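Local structure of 3-dehydroshikimate dehydratase (Pseudomonas putida, 5HMQ) at residues C[291-295]-C[465-469]; C[137-141]-C[204-208]; C[312-317]-C[594-600]; C[470-474]-C[611-615]. The protein catalyses the metal-dependent dehydration of 3-dehydroshikimate to protocatechuate, a shared intermediate of quinate and shikimate breakdown, through a TIM-barrel domain fused to an HPPD-like domain. The contacts are given in a common frame with arbitrary orientation. Numbering follows the deposited sequence.

Contact 1. Residues C[291-295]-C[465-469]; sequences PASAY and LFDFA
Two glyoxalase-type (VOC) modules make up the dioxygenase-like half, and here 291-295, leading into strand 295-304 of the first, meets the link in the second between helix 455-465 and strand 469-474. Segment 291-295 is extended, with phi from -59° to -74° and psi near 150° for its first four residues; Y295, at -117/153, opens strand 295-304. P291 suits the start of such a run, since its ring restrains phi near the -59° seen here. A292 comes nearest the partner backbone, its CA 5.8 Å from CA of F466. Its CB points toward 465-469 and rests 3.5 Å from CB of D467, a gap that suits a lone methyl. S293 turns aside (chi1 t) and bonds through OG to O of A294 at 2.9 Å and to the backbone of D373. Y295, chi1 m, reaches across. Tyrosine suits the place, its ring packing on an aromatic neighbour while its hydroxyl reaches a backbone carbonyl. The ring face receives the edge of F468 (chi1 m) in an offset edge-to-face pair, centroids 5.9 Å apart and planes at 81°, with CE2 of Y295 3.8 Å from CE1 of F468. On the opposing segment D467 has left-handed backbone angles (56/41), turning the chain between F466 and F468. Just before that turn, OH of Y295 donates to O of F466 at 2.8 Å.

Contact 2. Residues C[137-141]-C[204-208]; sequences ALAWG and VLEWS
W140, L205 and V204 supply most of the buried surface. W140 sits in a type I turn running from L138 to G141, closed by G141 N to L138 O at 2.9 Å; with chi1 p and chi2 92°, its broad indole is laid against the first turn of helix 204-211. L205 (chi1 t, chi2 p) brings CD1 over one face of the indole, 3.5 Å from the centroid of the five-membered ring and 24° off its normal, a CH-pi contact suited to a branched aliphatic tip. V204, also chi1 t, places CG1 3.6 Å from CB of A139, where a small residue allows close approach. S208, one turn on, sets CB 3.7 Å from CZ3 of W140, while its OG bonds to R212. In register, CA of A139 is 6.9 Å from CA of V204, and CA of W140 6.6 Å from CA of L205. H170 also meets the W140 ring. The loop after strand 132-136, which ends in metal ligand E136, is thus joined to a helix after strand 189-194 at the C-terminal mouth of the TIM barrel, where the catalytic metal binds.

Contact 3. Residues C[312-317]-C[594-600]; sequences RLGNWL and FEERFFF
F594 (chi1 t) turns its ring edge onto the indole face of W316 (chi1 m), a T-shaped pair with planes at 83° and its centroid 5.0 Å from that of the five-membered ring. L313 (chi1 t, chi2 p) covers the F594 face, CD1 standing 3.7 Å from the ring centroid and 4° off its normal; the CA atoms of these two, 7.7 Å apart, are the nearest pair. L313, W316 and L317 (i, i+3, i+4) form the apolar side of the helix, and CD2 of L317 lies 4.1 Å from CZ of F600. At its solvent-exposed border R312 NH1 and E595 OE2 are modelled 2.3 Å apart, too close, so the geometry of this salt bridge is uncertain. F594 N to F598 O (2.7 Å) closes the turn, where R597 forms a salt bridge with E206 of the second subunit. Helix 307-319 of the first VOC module thus packs on turn 594-598 and the start of strand 599-606, before metal ligand E601, an aromatic-rich junction with the second glyoxalase-type module.

Contact 4. Residues C[470-474]-C[611-615]; sequences ADDEV and GYGAA
Beside the magnesium site of the second VOC module, the loop 611-615 that follows strand 599-606 lies against edge strand 469-474. G611 comes first: its CA is 3.2 Å from OE2 of E473, an approach that a side chain would crowd, and the CA atoms of the two residues, 8.0 Å apart, mark the register. Y612 follows with chi1 m, pointing toward the strand; its N gives a weak hydrogen bond to OE2 of E473 at 3.1 Å. The Y612 ring meets metal ligand H445 edge-to-face, and OH, 3.3 Å from OD2 of D471, lies near R496, which pairs with D471. G613 takes positive phi (67/38), a conformation easy for glycine, and turns the chain into the short 3-10 segment that A614 begins. A614 is small enough for CB to sit 3.4 Å from OE1 of E473. Extended E473 (chi1 m, chi2 t) gives its carboxylate reach over this loop, where one water adds a bridge, donating to OE1 of E473 at 2.7 Å and accepting from N of A614 at 2.8 Å.

From the N terminus, contact 2 comes first, closing a loop of 62 residues within the TIM barrel; its centre lies about 48 Å from that of contact 3, across the middle of the chain. The remaining three belong to the dioxygenase-like half. Contact 1 opens at 291-295, contact 3 at 312-317; contact 1 then closes at 465-469 and contact 3 at 594-600, so the two cross and together tie the first VOC module to the second at sites about 30 Å apart between centres. Contact 4 starts at 470, directly after contact 1 closes, and closes at 611-615, crossing contact 3; it stays within the second module, whose mixed sheet contacts 3 and 4 both reach.

Contact 1. Residues C[291-295]-C[465-469]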
loop_
_atom_site.group_PDB
_atom_site.type_symbol
_atom_site.label_atom_id
_atom_site.label_comp_id
_atom_site.label_asym_id
_atom_site.label_seq_id
_atom_site.Cartn_x
_atom_site.Cartn_y
_atom_site.Cartn_z
ATOM N N PRO C 291 2.723 5.372 -32.262
ATOM C CA PRO C 291 2.273 6.602 -31.601
ATOM C C PRO C 291 0.832 6.476 -31.134
ATOM O O PRO C 291 0.033 5.728 -31.704
ATOM C CB PRO C 291 2.415 7.668 -32.696
ATOM C CG PRO C 291 3.438 7.111 -33.632
ATOM C CD PRO C 291 3.213 5.627 -33.626
ATOM N N ALA C 292 0.509 7.209 -30.074
ATOM C CA ALA C 292 -0.837 7.166 -29.527
ATOM C C ALA C 292 -1.838 7.740 -30.522
ATOM O O ALA C 292 -1.536 8.663 -31.283
ATOM C CB ALA C 292 -0.909 7.942 -28.214
ATOM N N SER C 293 -3.038 7.167 -30.522
ATOM C CA SER C 293 -4.120 7.710 -31.325
ATOM C C SER C 293 -4.553 9.071 -30.792
ATOM O O SER C 293 -4.421 9.369 -29.602
ATOM C CB SER C 293 -5.310 6.753 -31.337
ATOM O OG SER C 293 -6.452 7.371 -31.906
ATOM N N ALA C 294 -5.083 9.898 -31.691
ATOM C CA ALA C 294 -5.721 11.137 -31.278
ATOM C C ALA C 294 -7.073 10.841 -30.642
ATOM O O ALA C 294 -7.726 9.842 -30.957
ATOM C CB ALA C 294 -5.892 12.078 -32.470
ATOM N N TYR C 295 -7.492 11.719 -29.734
ATOM C CA TYR C 295 -8.724 11.531 -28.985
ATOM C C TYR C 295 -9.721 12.636 -29.302
ATOM O O TYR C 295 -9.343 13.754 -29.664
ATOM C CB TYR C 295 -8.458 11.509 -27.478
ATOM C CG TYR C 295 -7.374 10.543 -27.073
ATOM C CD1 TYR C 295 -7.578 9.172 -27.148
ATOM C CD2 TYR C 295 -6.145 11.001 -26.621
ATOM C CE1 TYR C 295 -6.589 8.284 -26.782
ATOM C CE2 TYR C 295 -5.149 10.120 -26.253
ATOM C CZ TYR C 295 -5.377 8.763 -26.336
ATOM O OH TYR C 295 -4.390 7.882 -25.972
ATOM N N LEU C 465 0.758 4.223 -21.995
ATOM C CA LEU C 465 -0.168 3.556 -22.905
ATOM C C LEU C 465 -0.939 4.545 -23.768
ATOM O O LEU C 465 -1.247 4.241 -24.926
ATOM C CB LEU C 465 -1.145 2.673 -22.125
ATOM C CG LEU C 465 -0.692 1.246 -21.805
ATOM C CD1 LEU C 465 0.307 1.235 -20.656
ATOM C CD2 LEU C 465 -1.885 0.348 -21.497
ATOM N N PHE C 466 -1.273 5.717 -23.232
ATOM C CA PHE C 466 -2.137 6.662 -23.929
ATOM C C PHE C 466 -1.480 8.015 -24.167
ATOM O O PHE C 466 -2.146 8.938 -24.654
ATOM C CB PHE C 466 -3.447 6.825 -23.154
ATOM C CG PHE C 466 -4.226 5.550 -23.032
ATOM C CD1 PHE C 466 -5.010 5.103 -24.082
ATOM C CD2 PHE C 466 -4.151 4.785 -21.882
ATOM C CE1 PHE C 466 -5.721 3.924 -23.978
ATOM C CE2 PHE C 466 -4.857 3.605 -21.772
ATOM C CZ PHE C 466 -5.643 3.172 -22.822
ATOM N N ASP C 467 -0.194 8.157 -23.839
ATOM C CA ASP C 467 0.575 9.377 -24.104
ATOM C C ASP C 467 -0.088 10.607 -23.485
ATOM O O ASP C 467 -0.151 11.676 -24.095
ATOM C CB ASP C 467 0.800 9.572 -25.606
ATOM C CG ASP C 467 1.935 10.535 -25.908
ATOM O OD1 ASP C 467 2.809 10.714 -25.034
ATOM O OD2 ASP C 467 1.955 11.107 -27.019
ATOM N N PHE C 468 -0.593 10.455 -22.264
ATOM C CA PHE C 468 -1.051 11.608 -21.504
ATOM C C PHE C 468 0.140 12.397 -20.967
ATOM O O PHE C 468 1.263 11.894 -20.876
ATOM C CB PHE C 468 -1.957 11.171 -20.351
ATOM C CG PHE C 468 -3.367 10.843 -20.768
ATOM C CD1 PHE C 468 -3.662 10.496 -22.076
ATOM C CD2 PHE C 468 -4.397 10.886 -19.844
ATOM C CE1 PHE C 468 -4.958 10.197 -22.456
ATOM C CE2 PHE C 468 -5.696 10.589 -20.217
ATOM C CZ PHE C 468 -5.975 10.244 -21.525
ATOM N N ALA C 469 -0.120 13.650 -20.601
ATOM C CA ALA C 469 0.907 14.541 -20.082
ATOM C C ALA C 469 0.476 15.102 -18.733
ATOM O O ALA C 469 -0.709 15.131 -18.397
ATOM C CB ALA C 469 1.206 15.686 -21.060
#

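Contact 2. Residues C[137-141]-C[204-208]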
loop_
_atom_site.group_PDB
_atom_site.type_symbol
_atom_site.label_atom_id
_atom_site.label_comp_id
_atom_site.label_asym_id
_atom_site.label_seq_id
_atom_site.Cartn_x
_atom_site.Cartn_y
_atom_site.Cartn_z
ATOM N N ALA C 137 28.972 9.723 -8.116
ATOM C CA ALA C 137 28.912 10.849 -7.192
ATOM C C ALA C 137 27.563 10.857 -6.486
ATOM O O ALA C 137 26.513 10.893 -7.138
ATOM C CB ALA C 137 29.129 12.172 -7.923
ATOM N N LEU C 138 27.589 10.806 -5.160
ATOM C CA LEU C 138 26.396 11.093 -4.382
ATOM C C LEU C 138 26.192 12.599 -4.319
ATOM O O LEU C 138 27.152 13.359 -4.168
ATOM C CB LEU C 138 26.515 10.513 -2.973
ATOM C CG LEU C 138 26.729 9.001 -2.893
ATOM C CD1 LEU C 138 26.911 8.560 -1.448
ATOM C CD2 LEU C 138 25.577 8.252 -3.543
ATOM N N ALA C 139 24.935 13.032 -4.447
ATOM C CA ALA C 139 24.635 14.461 -4.415
ATOM C C ALA C 139 25.065 15.119 -3.110
ATOM O O ALA C 139 25.214 16.344 -3.069
ATOM C CB ALA C 139 23.142 14.692 -4.647
ATOM N N TRP C 140 25.272 14.339 -2.049
ATOM C CA TRP C 140 25.737 14.851 -0.767
ATOM C C TRP C 140 27.170 14.426 -0.457
ATOM O O TRP C 140 27.560 14.382 0.715
ATOM C CB TRP C 140 24.796 14.402 0.352
ATOM C CG TRP C 140 24.565 12.925 0.368
ATOM C CD1 TRP C 140 25.269 11.993 1.072
ATOM C CD2 TRP C 140 23.559 12.207 -0.356
ATOM N NE1 TRP C 140 24.764 10.738 0.830
ATOM C CE2 TRP C 140 23.717 10.842 -0.048
ATOM C CE3 TRP C 140 22.542 12.587 -1.240
ATOM C CZ2 TRP C 140 22.889 9.853 -0.582
ATOM C CZ3 TRP C 140 21.725 11.606 -1.773
ATOM C CH2 TRP C 140 21.902 10.254 -1.441
ATOM N N GLY C 141 27.955 14.103 -1.482
ATOM C CA GLY C 141 29.345 13.748 -1.257
ATOM C C GLY C 141 30.131 14.884 -0.630
ATOM O O GLY C 141 29.894 16.063 -0.902
ATOM N N VAL C 204 18.699 16.836 0.195
ATOM C CA VAL C 204 18.810 15.928 -0.944
ATOM C C VAL C 204 18.972 14.486 -0.482
ATOM O O VAL C 204 18.517 13.555 -1.157
ATOM C CB VAL C 204 19.957 16.377 -1.871
ATOM C CG1 VAL C 204 19.983 15.533 -3.124
ATOM C CG2 VAL C 204 19.783 17.840 -2.238
ATOM N N LEU C 205 19.589 14.273 0.681
ATOM C CA LEU C 205 19.739 12.917 1.200
ATOM C C LEU C 205 18.387 12.308 1.546
ATOM O O LEU C 205 18.101 11.162 1.183
ATOM C CB LEU C 205 20.651 12.923 2.428
ATOM C CG LEU C 205 20.759 11.597 3.186
ATOM C CD1 LEU C 205 21.858 10.715 2.650
ATOM C CD2 LEU C 205 20.971 11.862 4.668
ATOM N N GLU C 206 17.535 13.066 2.239
ATOM C CA GLU C 206 16.194 12.578 2.544
ATOM C C GLU C 206 15.321 12.552 1.296
ATOM O O GLU C 206 14.468 11.669 1.152
ATOM C CB GLU C 206 15.556 13.450 3.626
ATOM C CG GLU C 206 16.421 13.673 4.860
ATOM C CD GLU C 206 16.474 12.465 5.775
ATOM O OE1 GLU C 206 15.591 11.586 5.664
ATOM O OE2 GLU C 206 17.400 12.397 6.612
ATOM N N TRP C 207 15.524 13.513 0.390
ATOM C CA TRP C 207 14.836 13.510 -0.897
ATOM C C TRP C 207 15.122 12.229 -1.672
ATOM O O TRP C 207 14.209 11.623 -2.247
ATOM C CB TRP C 207 15.268 14.747 -1.689
ATOM C CG TRP C 207 14.560 15.003 -2.988
ATOM C CD1 TRP C 207 13.491 14.328 -3.498
ATOM C CD2 TRP C 207 14.874 16.032 -3.933
ATOM N NE1 TRP C 207 13.127 14.867 -4.710
ATOM C CE2 TRP C 207 13.962 15.915 -4.998
ATOM C CE3 TRP C 207 15.843 17.039 -3.983
ATOM C CZ2 TRP C 207 13.988 16.767 -6.101
ATOM C CZ3 TRP C 207 15.869 17.883 -5.077
ATOM C CH2 TRP C 207 14.948 17.742 -6.121
ATOM N N SER C 208 16.384 11.794 -1.690
ATOM C CA SER C 208 16.737 10.565 -2.394
ATOM C C SER C 208 16.229 9.333 -1.661
ATOM O O SER C 208 15.839 8.349 -2.300
ATOM C CB SER C 208 18.253 10.473 -2.567
ATOM O OG SER C 208 18.627 9.247 -3.168
#

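Contact 3. Residues C[312-317]-C[594-600]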
loop_
_atom_site.group_PDB
_atom_site.type_symbol
_atom_site.label_atom_id
_atom_site.label_comp_id
_atom_site.label_asym_id
_atom_site.label_seq_id
_atom_site.Cartn_x
_atom_site.Cartn_y
_atom_site.Cartn_z
ATOM N N ARG C 312 -32.173 5.012 -9.175
ATOM C CA ARG C 312 -31.876 6.201 -8.387
ATOM C C ARG C 312 -30.822 7.064 -9.071
ATOM O O ARG C 312 -30.924 8.296 -9.072
ATOM C CB ARG C 312 -31.409 5.784 -6.992
ATOM C CG ARG C 312 -32.025 6.568 -5.853
ATOM C CD ARG C 312 -31.744 5.902 -4.513
ATOM N NE ARG C 312 -32.130 4.493 -4.512
ATOM C CZ ARG C 312 -31.293 3.484 -4.290
ATOM N NH1 ARG C 312 -30.013 3.719 -4.036
ATOM N NH2 ARG C 312 -31.739 2.236 -4.312
ATOM N N LEU C 313 -29.806 6.433 -9.665
ATOM C CA LEU C 313 -28.804 7.189 -10.408
ATOM C C LEU C 313 -29.400 7.794 -11.671
ATOM O O LEU C 313 -29.062 8.924 -12.045
ATOM C CB LEU C 313 -27.611 6.295 -10.748
ATOM C CG LEU C 313 -26.433 6.984 -11.439
ATOM C CD1 LEU C 313 -25.934 8.155 -10.608
ATOM C CD2 LEU C 313 -25.310 5.990 -11.697
ATOM N N GLY C 314 -30.288 7.055 -12.340
ATOM C CA GLY C 314 -30.971 7.606 -13.497
ATOM C C GLY C 314 -31.805 8.825 -13.161
ATOM O O GLY C 314 -31.868 9.773 -13.943
ATOM N N ASN C 315 -32.435 8.828 -11.983
ATOM C CA ASN C 315 -33.202 9.995 -11.556
ATOM C C ASN C 315 -32.300 11.214 -11.411
ATOM O O ASN C 315 -32.642 12.312 -11.864
ATOM C CB ASN C 315 -33.925 9.705 -10.236
ATOM C CG ASN C 315 -35.068 8.722 -10.390
ATOM O OD1 ASN C 315 -35.527 8.457 -11.495
ATOM N ND2 ASN C 315 -35.545 8.192 -9.272
ATOM N N TRP C 316 -31.144 11.036 -10.766
ATOM C CA TRP C 316 -30.154 12.101 -10.672
ATOM C C TRP C 316 -29.831 12.650 -12.053
ATOM O O TRP C 316 -29.728 13.864 -12.242
ATOM C CB TRP C 316 -28.892 11.576 -9.986
ATOM C CG TRP C 316 -28.928 11.691 -8.499
ATOM C CD1 TRP C 316 -29.823 11.102 -7.652
ATOM C CD2 TRP C 316 -27.995 12.393 -7.672
ATOM N NE1 TRP C 316 -29.521 11.420 -6.350
ATOM C CE2 TRP C 316 -28.401 12.209 -6.335
ATOM C CE3 TRP C 316 -26.862 13.170 -7.933
ATOM C CZ2 TRP C 316 -27.714 12.770 -5.263
ATOM C CZ3 TRP C 316 -26.182 13.728 -6.866
ATOM C CH2 TRP C 316 -26.608 13.523 -5.547
ATOM N N LEU C 317 -29.677 11.762 -13.032
ATOM C CA LEU C 317 -29.297 12.212 -14.357
ATOM C C LEU C 317 -30.436 12.903 -15.114
ATOM O O LEU C 317 -30.197 13.886 -15.821
ATOM C CB LEU C 317 -28.712 11.041 -15.152
ATOM C CG LEU C 317 -27.429 10.428 -14.563
ATOM C CD1 LEU C 317 -27.116 9.051 -15.160
ATOM C CD2 LEU C 317 -26.217 11.349 -14.690
ATOM N N PHE C 594 -23.311 11.385 -4.709
ATOM C CA PHE C 594 -24.334 10.375 -4.953
ATOM C C PHE C 594 -24.051 9.172 -4.064
ATOM O O PHE C 594 -23.131 8.393 -4.335
ATOM C CB PHE C 594 -24.365 9.972 -6.426
ATOM C CG PHE C 594 -25.270 8.802 -6.713
ATOM C CD1 PHE C 594 -26.638 8.980 -6.836
ATOM C CD2 PHE C 594 -24.749 7.526 -6.862
ATOM C CE1 PHE C 594 -27.470 7.907 -7.099
ATOM C CE2 PHE C 594 -25.574 6.451 -7.126
ATOM C CZ PHE C 594 -26.936 6.640 -7.244
ATOM N N GLU C 595 -24.851 9.022 -3.009
ATOM C CA GLU C 595 -24.744 7.912 -2.064
ATOM C C GLU C 595 -23.303 7.699 -1.603
ATOM O O GLU C 595 -22.756 6.595 -1.662
ATOM C CB GLU C 595 -25.335 6.636 -2.665
ATOM C CG GLU C 595 -26.813 6.779 -2.993
ATOM C CD GLU C 595 -27.463 5.473 -3.382
ATOM O OE1 GLU C 595 -26.831 4.410 -3.205
ATOM O OE2 GLU C 595 -28.612 5.511 -3.871
ATOM N N GLU C 596 -22.686 8.794 -1.152
ATOM C CA GLU C 596 -21.387 8.788 -0.479
ATOM C C GLU C 596 -20.250 8.316 -1.385
ATOM O O GLU C 596 -19.251 7.776 -0.905
ATOM C CB GLU C 596 -21.434 7.946 0.802
ATOM C CG GLU C 596 -22.608 8.266 1.724
ATOM C CD GLU C 596 -22.437 9.572 2.493
ATOM O OE1 GLU C 596 -21.465 10.306 2.228
ATOM O OE2 GLU C 596 -23.280 9.858 3.365
ATOM N N ARG C 597 -20.376 8.526 -2.694
ATOM C CA ARG C 597 -19.285 8.228 -3.615
ATOM C C ARG C 597 -18.946 9.452 -4.452
ATOM O O ARG C 597 -18.468 10.465 -3.929
ATOM C CB ARG C 597 -19.643 7.059 -4.535
ATOM C CG ARG C 597 -20.588 6.057 -3.925
ATOM C CD ARG C 597 -19.941 4.702 -3.768
ATOM N NE ARG C 597 -20.828 3.782 -3.063
ATOM C CZ ARG C 597 -20.498 2.545 -2.709
ATOM N NH1 ARG C 597 -19.294 2.071 -2.996
ATOM N NH2 ARG C 597 -21.372 1.783 -2.067
ATOM N N PHE C 598 -19.197 9.362 -5.754
ATOM C CA PHE C 598 -18.907 10.456 -6.664
ATOM C C PHE C 598 -19.993 11.521 -6.604
ATOM O O PHE C 598 -21.159 11.242 -6.305
ATOM C CB PHE C 598 -18.777 9.931 -8.094
ATOM C CG PHE C 598 -19.886 8.996 -8.500
ATOM C CD1 PHE C 598 -21.082 9.486 -9.001
ATOM C CD2 PHE C 598 -19.728 7.624 -8.382
ATOM C CE1 PHE C 598 -22.100 8.625 -9.373
ATOM C CE2 PHE C 598 -20.740 6.758 -8.752
ATOM C CZ PHE C 598 -21.928 7.260 -9.247
ATOM N N PHE C 599 -19.595 12.756 -6.888
ATOM C CA PHE C 599 -20.519 13.861 -7.074
ATOM C C PHE C 599 -20.340 14.414 -8.481
ATOM O O PHE C 599 -19.466 13.982 -9.235
ATOM C CB PHE C 599 -20.309 14.959 -6.016
ATOM C CG PHE C 599 -18.914 15.524 -5.980
ATOM C CD1 PHE C 599 -17.923 14.916 -5.224
ATOM C CD2 PHE C 599 -18.604 16.686 -6.670
ATOM C CE1 PHE C 599 -16.643 15.439 -5.178
ATOM C CE2 PHE C 599 -17.327 17.218 -6.624
ATOM C CZ PHE C 599 -16.345 16.594 -5.879
ATOM N N PHE C 600 -21.189 15.369 -8.843
ATOM C CA PHE C 600 -21.150 15.960 -10.169
ATOM C C PHE C 600 -20.808 17.439 -10.075
ATOM O O PHE C 600 -20.969 18.075 -9.029
ATOM C CB PHE C 600 -22.482 15.772 -10.904
ATOM C CG PHE C 600 -22.805 14.339 -11.206
ATOM C CD1 PHE C 600 -23.542 13.580 -10.314
ATOM C CD2 PHE C 600 -22.364 13.748 -12.377
ATOM C CE1 PHE C 600 -23.839 12.259 -10.589
ATOM C CE2 PHE C 600 -22.659 12.425 -12.657
ATOM C CZ PHE C 600 -23.397 11.681 -11.761
#

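Contact 4. Residues C[470-474]-C[611-615]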
loop_
_atom_site.group_PDB
_atom_site.type_symbol
_atom_site.label_atom_id
_atom_site.label_comp_id
_atom_site.label_asym_id
_atom_site.label_seq_id
_atom_site.Cartn_x
_atom_site.Cartn_y
_atom_site.Cartn_z
ATOM N N ALA C 470 1.467 15.552 -17.965
ATOM C CA ALA C 470 1.211 16.159 -16.665
ATOM C C ALA C 470 0.423 17.458 -16.806
ATOM O O ALA C 470 0.563 18.196 -17.786
ATOM C CB ALA C 470 2.527 16.424 -15.933
ATOM N N ASP C 471 -0.423 17.728 -15.814
ATOM C CA ASP C 471 -1.291 18.905 -15.826
ATOM C C ASP C 471 -1.573 19.352 -14.391
ATOM O O ASP C 471 -2.722 19.473 -13.957
ATOM C CB ASP C 471 -2.581 18.609 -16.590
ATOM C CG ASP C 471 -3.433 19.848 -16.803
ATOM O OD1 ASP C 471 -2.863 20.949 -16.971
ATOM O OD2 ASP C 471 -4.677 19.721 -16.792
ATOM N N ASP C 472 -0.518 19.586 -13.624
ATOM C CA ASP C 472 -0.645 19.847 -12.195
ATOM C C ASP C 472 -0.846 21.333 -11.894
ATOM O O ASP C 472 -0.554 22.203 -12.717
ATOM C CB ASP C 472 0.597 19.344 -11.466
ATOM C CG ASP C 472 1.018 17.958 -11.935
ATOM O OD1 ASP C 472 0.199 17.024 -11.852
ATOM O OD2 ASP C 472 2.163 17.820 -12.416
ATOM N N GLU C 473 -1.323 21.614 -10.678
ATOM C CA GLU C 473 -1.691 22.953 -10.226
ATOM C C GLU C 473 -1.150 23.175 -8.824
ATOM O O GLU C 473 -1.187 22.262 -7.997
ATOM C CB GLU C 473 -3.207 23.150 -10.207
ATOM C CG GLU C 473 -3.847 23.404 -11.549
ATOM C CD GLU C 473 -5.301 23.793 -11.407
ATOM O OE1 GLU C 473 -5.765 23.918 -10.255
ATOM O OE2 GLU C 473 -5.978 23.971 -12.440
ATOM N N VAL C 474 -0.625 24.366 -8.560
ATOM C CA VAL C 474 -0.119 24.705 -7.233
ATOM C C VAL C 474 -1.044 25.751 -6.610
ATOM O O VAL C 474 -1.170 26.871 -7.115
ATOM C CB VAL C 474 1.357 25.159 -7.293
ATOM C CG1 VAL C 474 1.559 26.499 -8.028
ATOM C CG2 VAL C 474 1.972 25.199 -5.905
ATOM N N GLY C 611 -8.031 26.263 -15.821
ATOM C CA GLY C 611 -7.822 25.509 -14.602
ATOM C C GLY C 611 -9.032 24.701 -14.179
ATOM O O GLY C 611 -9.950 24.435 -14.960
ATOM N N TYR C 612 -9.027 24.305 -12.905
ATOM C CA TYR C 612 -10.100 23.514 -12.325
ATOM C C TYR C 612 -10.810 24.222 -11.182
ATOM O O TYR C 612 -11.700 23.626 -10.564
ATOM C CB TYR C 612 -9.575 22.168 -11.799
ATOM C CG TYR C 612 -9.010 21.213 -12.828
ATOM C CD1 TYR C 612 -9.849 20.504 -13.680
ATOM C CD2 TYR C 612 -7.645 20.977 -12.909
ATOM C CE1 TYR C 612 -9.340 19.613 -14.610
ATOM C CE2 TYR C 612 -7.127 20.085 -13.835
ATOM C CZ TYR C 612 -7.981 19.407 -14.681
ATOM O OH TYR C 612 -7.471 18.520 -15.604
ATOM N N GLY C 613 -10.450 25.464 -10.882
ATOM C CA GLY C 613 -11.023 26.143 -9.734
ATOM C C GLY C 613 -10.616 25.515 -8.421
ATOM O O GLY C 613 -11.435 25.435 -7.496
ATOM N N ALA C 614 -9.366 25.055 -8.321
ATOM C CA ALA C 614 -8.895 24.401 -7.105
ATOM C C ALA C 614 -8.923 25.327 -5.898
ATOM O O ALA C 614 -8.937 24.839 -4.761
ATOM C CB ALA C 614 -7.480 23.859 -7.316
ATOM N N ALA C 615 -8.930 26.645 -6.115
ATOM C CA ALA C 615 -8.969 27.587 -5.003
ATOM C C ALA C 615 -10.236 27.451 -4.168
ATOM O O ALA C 615 -10.268 27.936 -3.031
ATOM C CB ALA C 615 -8.840 29.019 -5.523
HETATM O O HOH W 1 -7.647 25.873 -10.326
#